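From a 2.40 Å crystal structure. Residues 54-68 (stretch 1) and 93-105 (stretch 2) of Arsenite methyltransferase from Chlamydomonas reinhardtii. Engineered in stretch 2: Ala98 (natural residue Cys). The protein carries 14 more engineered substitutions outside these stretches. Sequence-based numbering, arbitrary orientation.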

# COMPACT_ATOMS: atom_id res chain seq x y z
N PRO A 54 2.69 -1.11 -17.07
CA PRO A 54 2.89 -2.25 -18.02
C PRO A 54 3.22 -3.61 -17.35
O PRO A 54 2.57 -4.61 -17.67
CB PRO A 54 4.08 -1.82 -18.89
CG PRO A 54 4.44 -0.43 -18.45
CD PRO A 54 3.36 0.11 -17.54
N ALA A 55 4.19 -3.61 -16.42
CA ALA A 55 4.50 -4.84 -15.64
C ALA A 55 3.26 -5.48 -14.98
O ALA A 55 3.08 -6.67 -15.09
CB ALA A 55 5.65 -4.64 -14.64
N VAL A 56 2.38 -4.68 -14.39
CA VAL A 56 1.16 -5.19 -13.80
C VAL A 56 0.18 -5.74 -14.84
O VAL A 56 -0.35 -6.84 -14.64
CB VAL A 56 0.49 -4.15 -12.88
CG1 VAL A 56 -0.87 -4.64 -12.35
CG2 VAL A 56 1.43 -3.76 -11.73
N ARG A 57 -0.06 -5.00 -15.94
CA ARG A 57 -0.88 -5.53 -17.05
C ARG A 57 -0.30 -6.84 -17.62
O ARG A 57 -1.04 -7.80 -17.79
CB ARG A 57 -1.09 -4.50 -18.21
CG ARG A 57 -1.95 -3.27 -17.86
CD ARG A 57 -2.24 -2.32 -19.04
NE ARG A 57 -1.13 -1.41 -19.39
CZ ARG A 57 -0.22 -1.66 -20.34
NH1 ARG A 57 0.76 -0.79 -20.57
NH2 ARG A 57 -0.28 -2.78 -21.07
N ALA A 58 1.01 -6.86 -17.90
CA ALA A 58 1.69 -8.08 -18.40
C ALA A 58 1.43 -9.27 -17.45
O ALA A 58 1.09 -10.36 -17.89
CB ALA A 58 3.20 -7.85 -18.54
N ALA A 59 1.56 -9.04 -16.15
CA ALA A 59 1.43 -10.09 -15.13
C ALA A 59 -0.03 -10.54 -15.03
O ALA A 59 -0.30 -11.73 -14.91
CB ALA A 59 1.95 -9.59 -13.77
N LEU A 60 -0.96 -9.59 -15.10
CA LEU A 60 -2.42 -9.88 -15.17
C LEU A 60 -2.82 -10.77 -16.36
O LEU A 60 -3.66 -11.66 -16.23
CB LEU A 60 -3.22 -8.56 -15.25
CG LEU A 60 -4.03 -7.92 -14.07
CD1 LEU A 60 -3.80 -8.44 -12.65
CD2 LEU A 60 -4.02 -6.38 -14.11
N ALA A 61 -2.25 -10.51 -17.54
CA ALA A 61 -2.64 -11.30 -18.72
C ALA A 61 -2.62 -12.81 -18.40
O ALA A 61 -3.46 -13.55 -18.87
CB ALA A 61 -1.73 -11.01 -19.91
N ASP A 62 -1.67 -13.21 -17.55
CA ASP A 62 -1.33 -14.61 -17.30
C ASP A 62 -1.89 -15.20 -16.02
O ASP A 62 -1.46 -16.26 -15.67
CB ASP A 62 0.18 -14.76 -17.16
CG ASP A 62 0.91 -14.68 -18.47
OD1 ASP A 62 0.34 -15.07 -19.50
OD2 ASP A 62 2.06 -14.24 -18.47
N VAL A 63 -2.75 -14.47 -15.30
CA VAL A 63 -3.36 -14.90 -14.06
C VAL A 63 -4.64 -15.65 -14.46
O VAL A 63 -5.39 -15.17 -15.30
CB VAL A 63 -3.74 -13.65 -13.18
CG1 VAL A 63 -4.67 -13.99 -12.02
CG2 VAL A 63 -2.50 -12.92 -12.65
N PRO A 64 -4.92 -16.81 -13.84
CA PRO A 64 -6.09 -17.61 -14.20
C PRO A 64 -7.34 -16.77 -14.16
O PRO A 64 -7.69 -16.22 -13.10
CB PRO A 64 -6.18 -18.66 -13.08
CG PRO A 64 -4.83 -18.71 -12.48
CD PRO A 64 -4.19 -17.38 -12.68
N THR A 65 -8.03 -16.70 -15.29
CA THR A 65 -9.32 -16.03 -15.42
C THR A 65 -10.19 -16.10 -14.15
O THR A 65 -10.78 -15.09 -13.71
CB THR A 65 -10.09 -16.64 -16.62
OG1 THR A 65 -9.39 -16.35 -17.84
CG2 THR A 65 -11.46 -16.01 -16.71
N GLU A 66 -10.29 -17.29 -13.57
CA GLU A 66 -11.18 -17.51 -12.44
C GLU A 66 -10.63 -16.78 -11.22
O GLU A 66 -11.38 -16.34 -10.35
CB GLU A 66 -11.30 -19.00 -12.13
CG GLU A 66 -12.44 -19.27 -11.15
CD GLU A 66 -12.25 -20.53 -10.31
OE1 GLU A 66 -11.11 -21.02 -10.17
OE2 GLU A 66 -13.27 -21.02 -9.78
N VAL A 67 -9.30 -16.70 -11.13
CA VAL A 67 -8.69 -16.03 -10.01
C VAL A 67 -9.03 -14.52 -10.03
O VAL A 67 -9.33 -13.92 -8.96
CB VAL A 67 -7.18 -16.30 -9.94
CG1 VAL A 67 -6.52 -15.29 -9.03
CG2 VAL A 67 -6.93 -17.71 -9.39
N LYS A 68 -9.01 -13.94 -11.25
CA LYS A 68 -9.45 -12.55 -11.54
C LYS A 68 -10.97 -12.32 -11.46
O LYS A 68 -11.45 -11.45 -10.70
CB LYS A 68 -9.05 -12.11 -12.94
CG LYS A 68 -7.59 -11.74 -13.12
CD LYS A 68 -7.31 -11.31 -14.57
CE LYS A 68 -7.23 -12.50 -15.54
NZ LYS A 68 -6.85 -11.98 -16.87
N GLY A 93 -8.63 -12.57 -0.92
CA GLY A 93 -9.77 -13.05 -1.72
C GLY A 93 -9.32 -14.26 -2.59
O GLY A 93 -8.62 -15.17 -2.15
N SER A 94 -9.69 -14.24 -3.84
CA SER A 94 -9.39 -15.29 -4.74
C SER A 94 -7.97 -15.26 -5.30
O SER A 94 -7.59 -16.20 -6.03
CB SER A 94 -10.38 -15.16 -5.91
OG SER A 94 -10.25 -13.90 -6.54
N GLY A 95 -7.24 -14.15 -5.09
CA GLY A 95 -5.76 -14.14 -5.17
C GLY A 95 -5.16 -13.26 -6.27
O GLY A 95 -3.94 -13.23 -6.43
N ARG A 96 -6.00 -12.52 -7.00
CA ARG A 96 -5.54 -11.65 -8.10
C ARG A 96 -4.23 -10.93 -7.66
O ARG A 96 -3.18 -11.14 -8.24
CB ARG A 96 -6.68 -10.65 -8.49
CG ARG A 96 -6.68 -9.97 -9.89
CD ARG A 96 -6.49 -8.46 -9.86
NE ARG A 96 -7.71 -7.67 -10.06
CZ ARG A 96 -7.96 -6.48 -9.51
NH1 ARG A 96 -7.09 -5.91 -8.68
NH2 ARG A 96 -9.10 -5.86 -9.78
N ASP A 97 -4.30 -10.15 -6.57
CA ASP A 97 -3.17 -9.26 -6.20
C ASP A 97 -1.97 -10.11 -5.71
O ASP A 97 -0.82 -9.77 -5.97
CB ASP A 97 -3.56 -8.14 -5.16
CG ASP A 97 -4.51 -7.05 -5.76
OD1 ASP A 97 -4.62 -6.92 -7.01
OD2 ASP A 97 -5.14 -6.29 -4.98
N ALA A 98 -2.25 -11.21 -5.05
CA ALA A 98 -1.16 -12.08 -4.59
C ALA A 98 -0.47 -12.75 -5.79
O ALA A 98 0.76 -12.94 -5.79
CB ALA A 98 -1.68 -13.10 -3.60
N TYR A 99 -1.26 -13.04 -6.84
CA TYR A 99 -0.68 -13.69 -8.02
C TYR A 99 0.20 -12.71 -8.74
O TYR A 99 1.31 -13.02 -9.13
CB TYR A 99 -1.78 -14.18 -8.96
CG TYR A 99 -2.30 -15.58 -8.62
CD1 TYR A 99 -2.61 -15.93 -7.30
CD2 TYR A 99 -2.48 -16.56 -9.61
CE1 TYR A 99 -3.10 -17.20 -6.96
CE2 TYR A 99 -3.00 -17.84 -9.27
CZ TYR A 99 -3.27 -18.15 -7.95
OH TYR A 99 -3.76 -19.39 -7.58
N VAL A 100 -0.25 -11.47 -8.82
CA VAL A 100 0.55 -10.47 -9.44
C VAL A 100 1.82 -10.25 -8.64
O VAL A 100 2.91 -10.12 -9.20
CB VAL A 100 -0.22 -9.15 -9.55
CG1 VAL A 100 0.73 -8.05 -10.02
CG2 VAL A 100 -1.41 -9.38 -10.47
N ALA A 101 1.69 -10.17 -7.33
CA ALA A 101 2.91 -9.94 -6.52
C ALA A 101 3.92 -11.12 -6.64
O ALA A 101 5.16 -10.93 -6.75
CB ALA A 101 2.49 -9.73 -5.08
N ALA A 102 3.37 -12.34 -6.63
CA ALA A 102 4.13 -13.57 -6.67
C ALA A 102 5.02 -13.48 -7.90
O ALA A 102 6.18 -13.86 -7.85
CB ALA A 102 3.20 -14.74 -6.78
N LYS A 103 4.51 -12.93 -8.98
CA LYS A 103 5.36 -12.71 -10.15
C LYS A 103 6.39 -11.61 -9.94
O LYS A 103 7.60 -11.75 -10.24
CB LYS A 103 4.54 -12.32 -11.36
CG LYS A 103 5.50 -12.03 -12.52
CD LYS A 103 4.82 -11.69 -13.83
CE LYS A 103 5.83 -11.72 -14.97
NZ LYS A 103 6.99 -10.78 -14.71
N LEU A 104 5.91 -10.47 -9.45
CA LEU A 104 6.81 -9.31 -9.46
C LEU A 104 7.89 -9.40 -8.44
O LEU A 104 8.88 -8.66 -8.55
CB LEU A 104 6.04 -7.95 -9.32
CG LEU A 104 5.20 -7.57 -10.56
CD1 LEU A 104 4.57 -6.22 -10.32
CD2 LEU A 104 6.09 -7.52 -11.80
N VAL A 105 7.70 -10.22 -7.40
CA VAL A 105 8.84 -10.44 -6.49
C VAL A 105 9.86 -11.45 -6.98
O VAL A 105 10.90 -11.69 -6.28
CB VAL A 105 8.44 -10.89 -5.06
CG1 VAL A 105 7.53 -9.83 -4.45
CG2 VAL A 105 7.78 -12.26 -5.09
O HOH W 1 5.26 -8.35 -15.45

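Side chains at a helix contact mostly occupy staggered rotamers, and long ones can bring apolar atoms to a neighbour while placing a polar end elsewhere. This segment of arsenite methyltransferase illustrates the point. Helices 54-61 and 96-104 cross at 112°, with their axes 9.3 Å apart at closest approach, and the contact continues through the turn after the first helix to Val67 and Lys68.

Where the helices cross, the small side chain of Ala59 points toward the second helix, where longer side chains pack against it. Its CB lies 4.2 Å from Val100 CG1 and 3.6 Å from Lys103 CD. Val100, in the t rotamer (172°), directs its two methyls to different partners: CG1 faces Ala59 and Val56, whereas CG2 lies 3.4 Å from Leu60 CD1. That contact is short for two methyl groups; Leu60 has chi1 at -105° and chi2 at 14°, both between wells. Its CA-to-CB bond points sideways, yet the end of the side chain comes nearer, with CD1 against Val100 and 3.9 Å from Arg96 CD. Leu104, by contrast, points toward the first helix and reaches it in a staggered m,t conformation, with CD1 4.2 Å from Val56 CG2 and CD2 4.1 Å from Ala55 CB.

Lys103 shows how a long side chain can serve two environments. Trans through chi3, it runs its aliphatic part past Ala59; chi4 then turns to m, and NZ donates to a water 3.1 Å away (Lys103 NZ to water O). The same water donates to Ala55 O at 2.8 Å, linking the two helices through a backbone carbonyl.

Tyr99 is the aromatic counterpart. In the m rotamer, its ring receives Val67 CG1 over one face, 4.1 Å from the centroid and only 5° off the normal, a well-centred CH-pi contact. Pro64 CD approaches Tyr99 CD2 at 3.6 Å, and Val63 CG2 packs 4.0 Å from Tyr99 CB.

Val67 also supplies the one direct hydrogen bond across the contact: Ser94, with chi1 at 59° (p), donates from OG to Val67 O at 2.6 Å. Next along the chain, Gly95 occupies the N-cap position with phi/psi of 117/4; a CB there would be jammed against the preceding carbonyl and crowded by Tyr99 CE1.

Arg96 lays its aliphatic portion against Leu60 and Lys68, with chi2 and chi3 both between wells, while its NH1 forms a salt bridge with Asp97 OD1 at 3.1 Å. Apolar packing and charge pairing are thus combined in one side chain.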